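Local coordinates for protein endoglucanase (Fervidobacterium pennivorans DSM 9078, PDB 6KDD) that probably hydrolyses beta-glucosidic bonds in cellulose and related glucans, as an endoglucanase of glycoside hydrolase family 5, at residues A[14-19]-A[133-138]; A[22-27]-A[56-61]; A[98-103]-A[137-142]. All coordinates share one frame; numbering follows the deposited sequence.

Interaction 1 (A[14-19]-A[133-138]); sequences LEYNKI and YPENLF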
loop_
_atom_site.group_PDB
_atom_site.type_symbol
_atom_site.label_atom_id
_atom_site.label_comp_id
_atom_site.label_asym_id
_atom_site.label_seq_id
_atom_site.Cartn_x
_atom_site.Cartn_y
_atom_site.Cartn_z
ATOM N N LEU A 14 -5.830 -12.529 11.657
ATOM C CA LEU A 14 -6.347 -11.320 12.278
ATOM C C LEU A 14 -5.306 -10.778 13.247
ATOM O O LEU A 14 -5.229 -9.569 13.451
ATOM C CB LEU A 14 -7.669 -11.619 12.993
ATOM C CG LEU A 14 -8.958 -11.291 12.223
ATOM C CD1 LEU A 14 -9.122 -12.154 10.976
ATOM C CD2 LEU A 14 -10.172 -11.464 13.131
ATOM N N GLU A 15 -4.539 -11.687 13.867
ATOM C CA GLU A 15 -3.549 -11.253 14.836
ATOM C C GLU A 15 -2.376 -10.580 14.105
ATOM O O GLU A 15 -1.815 -9.610 14.619
ATOM C CB GLU A 15 -3.199 -12.395 15.802
ATOM C CG GLU A 15 -4.319 -12.673 16.806
ATOM C CD GLU A 15 -4.370 -11.629 17.920
ATOM O OE1 GLU A 15 -3.376 -11.521 18.675
ATOM O OE2 GLU A 15 -5.382 -10.896 18.029
ATOM N N TYR A 16 -2.057 -11.071 12.898
ATOM C CA TYR A 16 -1.045 -10.480 12.023
ATOM C C TYR A 16 -1.456 -9.079 11.539
ATOM O O TYR A 16 -0.650 -8.139 11.550
ATOM C CB TYR A 16 -0.731 -11.401 10.838
ATOM C CG TYR A 16 0.193 -12.535 11.203
ATOM C CD1 TYR A 16 1.558 -12.328 11.348
ATOM C CD2 TYR A 16 -0.316 -13.795 11.493
ATOM C CE1 TYR A 16 2.403 -13.357 11.739
ATOM C CE2 TYR A 16 0.515 -14.839 11.875
ATOM C CZ TYR A 16 1.875 -14.612 12.012
ATOM O OH TYR A 16 2.688 -15.640 12.389
ATOM N N ASN A 17 -2.740 -8.932 11.171
ATOM C CA ASN A 17 -3.256 -7.661 10.704
ATOM C C ASN A 17 -3.038 -6.640 11.800
ATOM O O ASN A 17 -2.728 -5.475 11.540
ATOM C CB ASN A 17 -4.753 -7.725 10.396
ATOM C CG ASN A 17 -5.201 -6.579 9.516
ATOM O OD1 ASN A 17 -4.450 -6.164 8.628
ATOM N ND2 ASN A 17 -6.421 -6.098 9.725
ATOM N N LYS A 18 -3.229 -7.082 13.042
ATOM C CA LYS A 18 -2.997 -6.192 14.168
ATOM C C LYS A 18 -1.538 -5.733 14.267
ATOM O O LYS A 18 -1.297 -4.714 14.906
ATOM C CB LYS A 18 -3.431 -6.837 15.487
ATOM C CG LYS A 18 -4.937 -6.813 15.711
ATOM C CD LYS A 18 -5.395 -7.714 16.852
ATOM C CE LYS A 18 -6.880 -8.006 16.760
ATOM N NZ LYS A 18 -7.498 -8.076 18.104
ATOM N N ILE A 19 -0.558 -6.459 13.695
ATOM C CA ILE A 19 0.786 -5.905 13.815
ATOM C C ILE A 19 1.099 -4.971 12.639
ATOM O O ILE A 19 2.141 -4.330 12.647
ATOM C CB ILE A 19 1.905 -6.937 14.067
ATOM C CG1 ILE A 19 2.146 -7.836 12.849
ATOM C CG2 ILE A 19 1.674 -7.711 15.381
ATOM C CD1 ILE A 19 3.533 -8.421 12.814
ATOM N N TYR A 133 13.503 -14.492 6.538
ATOM C CA TYR A 133 13.223 -13.279 7.289
ATOM C C TYR A 133 12.164 -13.503 8.360
ATOM O O TYR A 133 11.290 -14.345 8.200
ATOM C CB TYR A 133 12.834 -12.141 6.330
ATOM C CG TYR A 133 14.048 -11.324 5.976
ATOM C CD1 TYR A 133 15.194 -11.945 5.484
ATOM C CD2 TYR A 133 14.116 -9.969 6.252
ATOM C CE1 TYR A 133 16.369 -11.247 5.236
ATOM C CE2 TYR A 133 15.285 -9.254 5.999
ATOM C CZ TYR A 133 16.396 -9.887 5.454
ATOM O OH TYR A 133 17.550 -9.203 5.193
ATOM N N PRO A 134 12.155 -12.687 9.431
ATOM C CA PRO A 134 11.148 -12.780 10.499
ATOM C C PRO A 134 9.715 -12.607 9.984
ATOM O O PRO A 134 9.506 -12.122 8.873
ATOM C CB PRO A 134 11.510 -11.690 11.522
ATOM C CG PRO A 134 12.794 -11.059 11.038
ATOM C CD PRO A 134 13.109 -11.603 9.655
ATOM N N GLU A 135 8.735 -13.031 10.786
ATOM C CA GLU A 135 7.336 -13.069 10.370
ATOM C C GLU A 135 6.737 -11.662 10.172
ATOM O O GLU A 135 5.643 -11.509 9.616
ATOM C CB GLU A 135 6.492 -13.885 11.365
ATOM C CG GLU A 135 6.324 -13.272 12.741
ATOM C CD GLU A 135 5.371 -14.090 13.617
ATOM O OE1 GLU A 135 4.968 -13.594 14.693
ATOM O OE2 GLU A 135 5.006 -15.229 13.207
ATOM N N ASN A 136 7.403 -10.628 10.668
ATOM C CA ASN A 136 6.847 -9.284 10.552
ATOM C C ASN A 136 7.291 -8.580 9.252
ATOM O O ASN A 136 7.159 -7.351 9.160
ATOM C CB ASN A 136 7.112 -8.459 11.823
ATOM C CG ASN A 136 8.586 -8.336 12.154
ATOM O OD1 ASN A 136 9.378 -9.186 11.786
ATOM N ND2 ASN A 136 8.957 -7.253 12.804
ATOM N N LEU A 137 7.857 -9.334 8.297
ATOM C CA LEU A 137 8.002 -8.895 6.912
ATOM C C LEU A 137 6.886 -9.586 6.128
ATOM O O LEU A 137 6.814 -10.836 6.108
ATOM C CB LEU A 137 9.375 -9.318 6.352
ATOM C CG LEU A 137 9.515 -9.107 4.833
ATOM C CD1 LEU A 137 9.412 -7.608 4.520
ATOM C CD2 LEU A 137 10.801 -9.749 4.279
ATOM N N PHE A 138 5.971 -8.787 5.585
ATOM C CA PHE A 138 4.885 -9.301 4.761
ATOM C C PHE A 138 5.137 -8.973 3.295
ATOM O O PHE A 138 5.846 -8.004 2.969
ATOM C CB PHE A 138 3.531 -8.692 5.158
ATOM C CG PHE A 138 3.037 -8.859 6.571
ATOM C CD1 PHE A 138 3.687 -9.674 7.509
ATOM C CD2 PHE A 138 1.889 -8.180 6.972
ATOM C CE1 PHE A 138 3.223 -9.766 8.818
ATOM C CE2 PHE A 138 1.412 -8.300 8.270
ATOM C CZ PHE A 138 2.066 -9.117 9.182
#
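Tyr16 and Phe138, the two residues with most surface buried here, join helix 13-20 to the start of strand 137-140 in a TIM barrel, the (beta/alpha)8 fold. The helix precedes strand 22-25 and lies across the N-terminal end of the barrel, as the bonds of Asn17 to Ser289 and Ile256 indicate. Residues 133-138 present a type I turn, Pro134 to Leu137, followed by the first strand residues. Tyr16 has CG anti to its carbonyl carbon (chi1 -79°), and the ring extends from the helix toward the turn. Its hydroxyl donates a very short hydrogen bond, 2.5 Å from Tyr16 OH to Glu135 OE2. The carboxylate oxygen lies at the edge of the ring and in its plane, whereas the ring and carboxylate planes are 76° apart. With CG between backbone N and carbonyl carbon and the chain extended beyond it (chi2 175°), Glu135 carries its carboxylate to the hydroxyl. Nearer the helix, the same tyrosine ring meets the tip of Phe138, with Tyr16 CD1 3.9 Å from Phe138 CZ. The Phe138 ring also turns its edge to the helix backbone, CZ lying 3.7 Å from Tyr16 O, a contact only; the bond to that oxygen comes from Ile19 N within the same segment. Ile173 touches both aromatic side chains and extends the apolar patch. A leucine in place of Tyr16 would probably leave Glu135 OE2 without its hydroxyl mate and the carboxylate freer to turn at the surface. Ile19, three residues on, adds a second apolar approach to the phenylalanine tip, with Ile19 CG1 3.9 Å from Phe138 CZ. Beyond it the Ile19 side chain is nearly perpendicular to that of Asn136, and its terminal CD1 comes to 3.7 Å from Asn136 CB.

Interaction 2 (A[22-27]-A[56-61]); sequences KGVNIG and DSVRIP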
loop_
_atom_site.group_PDB
_atom_site.type_symbol
_atom_site.label_atom_id
_atom_site.label_comp_id
_atom_site.label_asym_id
_atom_site.label_seq_id
_atom_site.Cartn_x
_atom_site.Cartn_y
_atom_site.Cartn_z
ATOM N N LYS A 22 -0.928 0.833 12.882
ATOM C CA LYS A 22 -0.826 2.182 12.357
ATOM C C LYS A 22 0.395 2.245 11.432
ATOM O O LYS A 22 1.513 2.019 11.896
ATOM C CB LYS A 22 -0.590 3.158 13.512
ATOM C CG LYS A 22 -1.588 3.099 14.670
ATOM C CD LYS A 22 -1.269 4.215 15.672
ATOM C CE LYS A 22 -2.184 4.299 16.880
ATOM N NZ LYS A 22 -3.507 3.724 16.538
ATOM N N GLY A 23 0.175 2.591 10.152
ATOM C CA GLY A 23 1.239 2.433 9.173
ATOM C C GLY A 23 1.396 3.653 8.283
ATOM O O GLY A 23 0.480 4.500 8.220
ATOM N N VAL A 24 2.547 3.700 7.576
ATOM C CA VAL A 24 2.751 4.766 6.616
ATOM C C VAL A 24 3.478 4.208 5.394
ATOM O O VAL A 24 4.377 3.383 5.484
ATOM C CB VAL A 24 3.465 5.984 7.233
ATOM C CG1 VAL A 24 4.880 5.652 7.706
ATOM C CG2 VAL A 24 3.455 7.203 6.313
ATOM N N ASN A 25 3.083 4.697 4.223
ATOM C CA ASN A 25 3.805 4.346 3.018
ATOM C C ASN A 25 5.062 5.209 2.894
ATOM O O ASN A 25 4.969 6.426 3.046
ATOM C CB ASN A 25 2.889 4.615 1.827
ATOM C CG ASN A 25 1.873 3.514 1.643
ATOM O OD1 ASN A 25 2.132 2.544 0.924
ATOM N ND2 ASN A 25 0.668 3.742 2.159
ATOM N N ILE A 26 6.183 4.606 2.473
ATOM C CA ILE A 26 7.300 5.445 2.024
ATOM C C ILE A 26 7.205 5.570 0.514
ATOM O O ILE A 26 7.747 4.717 -0.179
ATOM C CB ILE A 26 8.664 4.811 2.381
ATOM C CG1 ILE A 26 8.694 4.211 3.791
ATOM C CG2 ILE A 26 9.821 5.779 2.077
ATOM C CD1 ILE A 26 8.264 5.156 4.853
ATOM N N GLY A 27 6.493 6.597 0.031
ATOM C CA GLY A 27 6.197 6.711 -1.386
ATOM C C GLY A 27 7.127 7.707 -2.090
ATOM O O GLY A 27 7.917 8.444 -1.432
ATOM N N ASP A 56 3.391 1.576 13.832
ATOM C CA ASP A 56 3.681 0.151 13.934
ATOM C C ASP A 56 4.360 -0.413 12.691
ATOM O O ASP A 56 5.053 -1.438 12.766
ATOM C CB ASP A 56 2.386 -0.640 14.116
ATOM C CG ASP A 56 1.682 -0.133 15.359
ATOM O OD1 ASP A 56 2.369 -0.078 16.376
ATOM O OD2 ASP A 56 0.473 0.254 15.273
ATOM N N SER A 57 4.094 0.200 11.528
ATOM C CA SER A 57 4.459 -0.467 10.283
ATOM C C SER A 57 4.797 0.534 9.176
ATOM O O SER A 57 4.389 1.708 9.197
ATOM C CB SER A 57 3.338 -1.378 9.827
ATOM O OG SER A 57 2.173 -0.583 9.558
ATOM N N VAL A 58 5.532 0.023 8.168
ATOM C CA VAL A 58 5.791 0.786 6.949
ATOM C C VAL A 58 5.480 -0.080 5.742
ATOM O O VAL A 58 5.704 -1.300 5.723
ATOM C CB VAL A 58 7.269 1.241 6.881
ATOM C CG1 VAL A 58 7.572 2.435 7.800
ATOM C CG2 VAL A 58 8.254 0.084 7.062
ATOM N N ARG A 59 4.977 0.580 4.701
ATOM C CA ARG A 59 4.713 -0.120 3.458
ATOM C C ARG A 59 5.643 0.494 2.417
ATOM O O ARG A 59 5.808 1.722 2.345
ATOM C CB ARG A 59 3.252 0.068 3.012
ATOM C CG ARG A 59 2.980 -0.523 1.626
ATOM C CD ARG A 59 1.480 -0.560 1.344
ATOM N NE ARG A 59 1.097 -1.100 0.021
ATOM C CZ ARG A 59 0.757 -0.411 -1.071
ATOM N NH1 ARG A 59 0.857 0.907 -1.094
ATOM N NH2 ARG A 59 0.326 -1.058 -2.166
ATOM N N ILE A 60 6.324 -0.374 1.675
ATOM C CA ILE A 60 7.413 0.061 0.805
ATOM C C ILE A 60 7.053 -0.309 -0.625
ATOM O O ILE A 60 7.254 -1.443 -1.045
ATOM C CB ILE A 60 8.766 -0.574 1.187
ATOM C CG1 ILE A 60 9.090 -0.447 2.686
ATOM C CG2 ILE A 60 9.915 0.007 0.314
ATOM C CD1 ILE A 60 9.387 0.974 3.076
ATOM N N PRO A 61 6.514 0.633 -1.410
ATOM C CA PRO A 61 6.306 0.406 -2.837
ATOM C C PRO A 61 7.611 0.224 -3.589
ATOM O O PRO A 61 8.569 1.002 -3.414
ATOM C CB PRO A 61 5.694 1.725 -3.321
ATOM C CG PRO A 61 5.029 2.292 -2.036
ATOM C CD PRO A 61 6.006 1.922 -0.935
HETATM O O HOH W 1 9.410 3.025 -1.900
#
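Asn25 and Arg59 run alongside each other in the same direction, on adjacent parallel strands of a beta-alpha-beta unit (strand 22-25, helix 45-53, strand 57-60) in the TIM barrel. Arg59 NH1 donates to Asn25 OD1 at 2.9 Å, nearly straight at 165°; the oxygen sits in the guanidinium plane, although the amide and guanidinium planes are 87° apart. An extended arginine chain brings CD along the same oxygen. Around this pair runs the parallel ladder, in which Val24 O accepts from Arg59 N at 3.0 Å and Arg59 O from Ile26 N at 2.9 Å. Val24 and Val58 point to the other face, away from Asn25 and Arg59, and meet Ile50 of the intervening helix; just beyond the strand, Ile26 CG1 is tightly packed, 3.4 Å from Ile60 CD1. The second shell fixes the polar ends: salt bridges join Arg59 to Glu140 and Glu260, while Asn25 ND2 donates to Gly259 O and Tyr292 O. Where the strands begin, Lys22 O receives both Asp56 N (2.7 Å) and Ser57 N. Asp56 returns the grip through its side chain: the anti lone pair of OD2 takes the N-H of Lys22 at 2.8 Å, in a nearly linear bond of 176°.

Interaction 3 (A[98-103]-A[137-142]); sequences VIINTH and LFFEIY
Ile100 and Phe139 run alongside each other on the outer face of two parallel strands, the isoleucine CG1 lying 3.9 Å from CD1 of the Phe139 ring. Ile100 holds CG1 between its backbone N and carbonyl carbon (chi1 56°), which directs the branch toward the neighbouring strand. Leu137 comes in next to it, with CG anti to its backbone N (chi1 170°) and chi2 turning CD1 to the neighbouring strand, 3.9 Å from Val98 CB and touching Ile100 CG1. Helices 112-129 and 151-168 cover this face: Ile126 packs on Ile100, Ile165 on Phe139, and the Phe139 ring also meets Trp123. The other face carries Ile99, Asn101 and Glu140. The extended Glu140 side chain runs alongside Asn101, and its OE1 approaches Asn101 CB at 3.5 Å and Ile99 CG2 at 3.7 Å. Amide and carboxylate planes are 61° apart, and each group has its polar partner beyond the pair: OE1 forms a salt bridge with Arg59 NE, and Asn101 OD1 accepts from Ile62 N. Backbone bonds set the pairing, Phe138 N to Val98 O at 2.7 Å and Ile100 N to Phe138 O at 3.1 Å, then Glu140 N to Ile100 O; Thr102 N to Glu140 O is weak. Past the strands, the Thr102 side chain is nearly perpendicular to that of Tyr142. Thr102 CG2 lies in the plane of the tyrosine ring, at its edge, 4.0 Å from CD1, while Tyr142 OH bonds to Phe105 N, fixing the far end of the ring. The side chain of His103 is about 5 Å from a bound Tris molecule, probably from the crystallisation liquor. Parallel strands in a closed eight-stranded sheet, helices packed outside, make a TIM barrel, a fold whose active site lies at the C-terminal strand ends.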
loop_
_atom_site.group_PDB
_atom_site.type_symbol
_atom_site.label_atom_id
_atom_site.label_comp_id
_atom_site.label_asym_id
_atom_site.label_seq_id
_atom_site.Cartn_x
_atom_site.Cartn_y
_atom_site.Cartn_z
ATOM N N VAL A 98 6.976 -4.633 8.229
ATOM C CA VAL A 98 7.360 -4.155 6.901
ATOM C C VAL A 98 6.546 -4.892 5.844
ATOM O O VAL A 98 6.495 -6.119 5.830
ATOM C CB VAL A 98 8.863 -4.308 6.594
ATOM C CG1 VAL A 98 9.183 -3.713 5.219
ATOM C CG2 VAL A 98 9.739 -3.689 7.643
ATOM N N ILE A 99 5.968 -4.131 4.924
ATOM C CA ILE A 99 5.287 -4.698 3.783
ATOM C C ILE A 99 6.044 -4.253 2.537
ATOM O O ILE A 99 6.226 -3.042 2.307
ATOM C CB ILE A 99 3.826 -4.221 3.707
ATOM C CG1 ILE A 99 3.040 -4.675 4.931
ATOM C CG2 ILE A 99 3.237 -4.717 2.375
ATOM C CD1 ILE A 99 1.889 -3.768 5.342
ATOM N N ILE A 100 6.467 -5.246 1.749
ATOM C CA ILE A 100 7.057 -4.970 0.446
ATOM C C ILE A 100 6.102 -5.484 -0.636
ATOM O O ILE A 100 5.491 -6.556 -0.509
ATOM C CB ILE A 100 8.466 -5.587 0.296
ATOM C CG1 ILE A 100 8.471 -7.102 0.551
ATOM C CG2 ILE A 100 9.463 -4.870 1.211
ATOM C CD1 ILE A 100 9.762 -7.776 0.078
ATOM N N ASN A 101 6.020 -4.720 -1.725
ATOM C CA ASN A 101 5.131 -5.107 -2.803
ATOM C C ASN A 101 5.887 -5.125 -4.133
ATOM O O ASN A 101 7.109 -4.924 -4.194
ATOM C CB ASN A 101 3.902 -4.189 -2.853
ATOM C CG ASN A 101 4.224 -2.821 -3.414
ATOM O OD1 ASN A 101 5.268 -2.610 -4.041
ATOM N ND2 ASN A 101 3.315 -1.880 -3.195
ATOM N N THR A 102 5.113 -5.341 -5.215
ATOM C CA THR A 102 5.504 -4.912 -6.542
ATOM C C THR A 102 4.521 -3.801 -6.951
ATOM O O THR A 102 3.336 -3.888 -6.650
ATOM C CB THR A 102 5.501 -6.098 -7.532
ATOM O OG1 THR A 102 6.499 -7.012 -7.075
ATOM C CG2 THR A 102 5.791 -5.691 -8.964
ATOM N N HIS A 103 5.023 -2.768 -7.625
ATOM C CA HIS A 103 4.268 -1.544 -7.838
ATOM C C HIS A 103 4.669 -0.945 -9.182
ATOM O O HIS A 103 5.848 -0.959 -9.537
ATOM C CB HIS A 103 4.708 -0.582 -6.705
ATOM C CG HIS A 103 3.728 0.438 -6.220
ATOM N ND1 HIS A 103 3.418 1.590 -6.948
ATOM C CD2 HIS A 103 3.116 0.579 -5.028
ATOM C CE1 HIS A 103 2.642 2.385 -6.221
ATOM N NE2 HIS A 103 2.431 1.779 -5.051
ATOM N N LEU A 137 7.857 -9.334 8.297
ATOM C CA LEU A 137 8.002 -8.895 6.912
ATOM C C LEU A 137 6.886 -9.586 6.128
ATOM O O LEU A 137 6.814 -10.836 6.108
ATOM C CB LEU A 137 9.375 -9.318 6.352
ATOM C CG LEU A 137 9.515 -9.107 4.833
ATOM C CD1 LEU A 137 9.412 -7.608 4.520
ATOM C CD2 LEU A 137 10.801 -9.749 4.279
ATOM N N PHE A 138 5.971 -8.787 5.585
ATOM C CA PHE A 138 4.885 -9.301 4.761
ATOM C C PHE A 138 5.137 -8.973 3.295
ATOM O O PHE A 138 5.846 -8.004 2.969
ATOM C CB PHE A 138 3.531 -8.692 5.158
ATOM C CG PHE A 138 3.037 -8.859 6.571
ATOM C CD1 PHE A 138 3.687 -9.674 7.509
ATOM C CD2 PHE A 138 1.889 -8.180 6.972
ATOM C CE1 PHE A 138 3.223 -9.766 8.818
ATOM C CE2 PHE A 138 1.412 -8.300 8.270
ATOM C CZ PHE A 138 2.066 -9.117 9.182
ATOM N N PHE A 139 4.557 -9.807 2.410
ATOM C CA PHE A 139 4.663 -9.619 0.968
ATOM C C PHE A 139 3.310 -9.132 0.421
ATOM O O PHE A 139 2.262 -9.471 0.971
ATOM C CB PHE A 139 4.979 -10.923 0.238
ATOM C CG PHE A 139 6.314 -11.543 0.539
ATOM C CD1 PHE A 139 7.362 -10.803 1.104
ATOM C CD2 PHE A 139 6.513 -12.887 0.276
ATOM C CE1 PHE A 139 8.593 -11.386 1.394
ATOM C CE2 PHE A 139 7.746 -13.465 0.570
ATOM C CZ PHE A 139 8.784 -12.720 1.118
ATOM N N GLU A 140 3.345 -8.296 -0.633
ATOM C CA GLU A 140 2.092 -7.831 -1.219
ATOM C C GLU A 140 2.239 -8.007 -2.726
ATOM O O GLU A 140 3.104 -7.416 -3.359
ATOM C CB GLU A 140 1.784 -6.386 -0.787
ATOM C CG GLU A 140 0.593 -5.790 -1.556
ATOM C CD GLU A 140 0.373 -4.311 -1.248
ATOM O OE1 GLU A 140 1.268 -3.690 -0.619
ATOM O OE2 GLU A 140 -0.711 -3.775 -1.624
ATOM N N ILE A 141 1.437 -8.905 -3.306
ATOM C CA ILE A 141 1.749 -9.345 -4.667
ATOM C C ILE A 141 1.802 -8.184 -5.660
ATOM O O ILE A 141 2.748 -8.045 -6.438
ATOM C CB ILE A 141 0.735 -10.426 -5.112
ATOM C CG1 ILE A 141 0.964 -11.686 -4.269
ATOM C CG2 ILE A 141 0.887 -10.686 -6.611
ATOM C CD1 ILE A 141 0.037 -12.842 -4.578
ATOM N N TYR A 142 0.726 -7.386 -5.718
ATOM C CA TYR A 142 0.764 -6.308 -6.692
ATOM C C TYR A 142 -0.127 -5.146 -6.226
ATOM O O TYR A 142 -1.209 -5.386 -5.745
ATOM C CB TYR A 142 0.299 -6.812 -8.064
ATOM C CG TYR A 142 0.541 -5.753 -9.092
ATOM C CD1 TYR A 142 1.836 -5.339 -9.350
ATOM C CD2 TYR A 142 -0.506 -5.059 -9.680
ATOM C CE1 TYR A 142 2.096 -4.299 -10.216
ATOM C CE2 TYR A 142 -0.258 -4.059 -10.609
ATOM C CZ TYR A 142 1.037 -3.661 -10.842
ATOM O OH TYR A 142 1.330 -2.678 -11.728
#

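Overall arrangement
From the N terminus, helix 13-20 opens interaction 1, and strand 22-25 follows at once to open interaction 2. The latter closes at residues 56-61 and completes one beta-alpha-beta unit, wholly nested in the longer loop of interaction 1. Interaction 3 opens at 98-103, in series after interaction 2. Both remaining loops then close on one stretch: interaction 1 at 133-138 and interaction 3 at 137-142, sharing Leu137 and Phe138. Within the sheet, strand 57-60 neighbours strand 97-101, linked by a probable hydrogen bond from Ile60 N to Ile99 O (2.7 Å). Interactions 2 and 3 thus join successive barrel staves, while interaction 1 ties the N-terminal helix to the fourth.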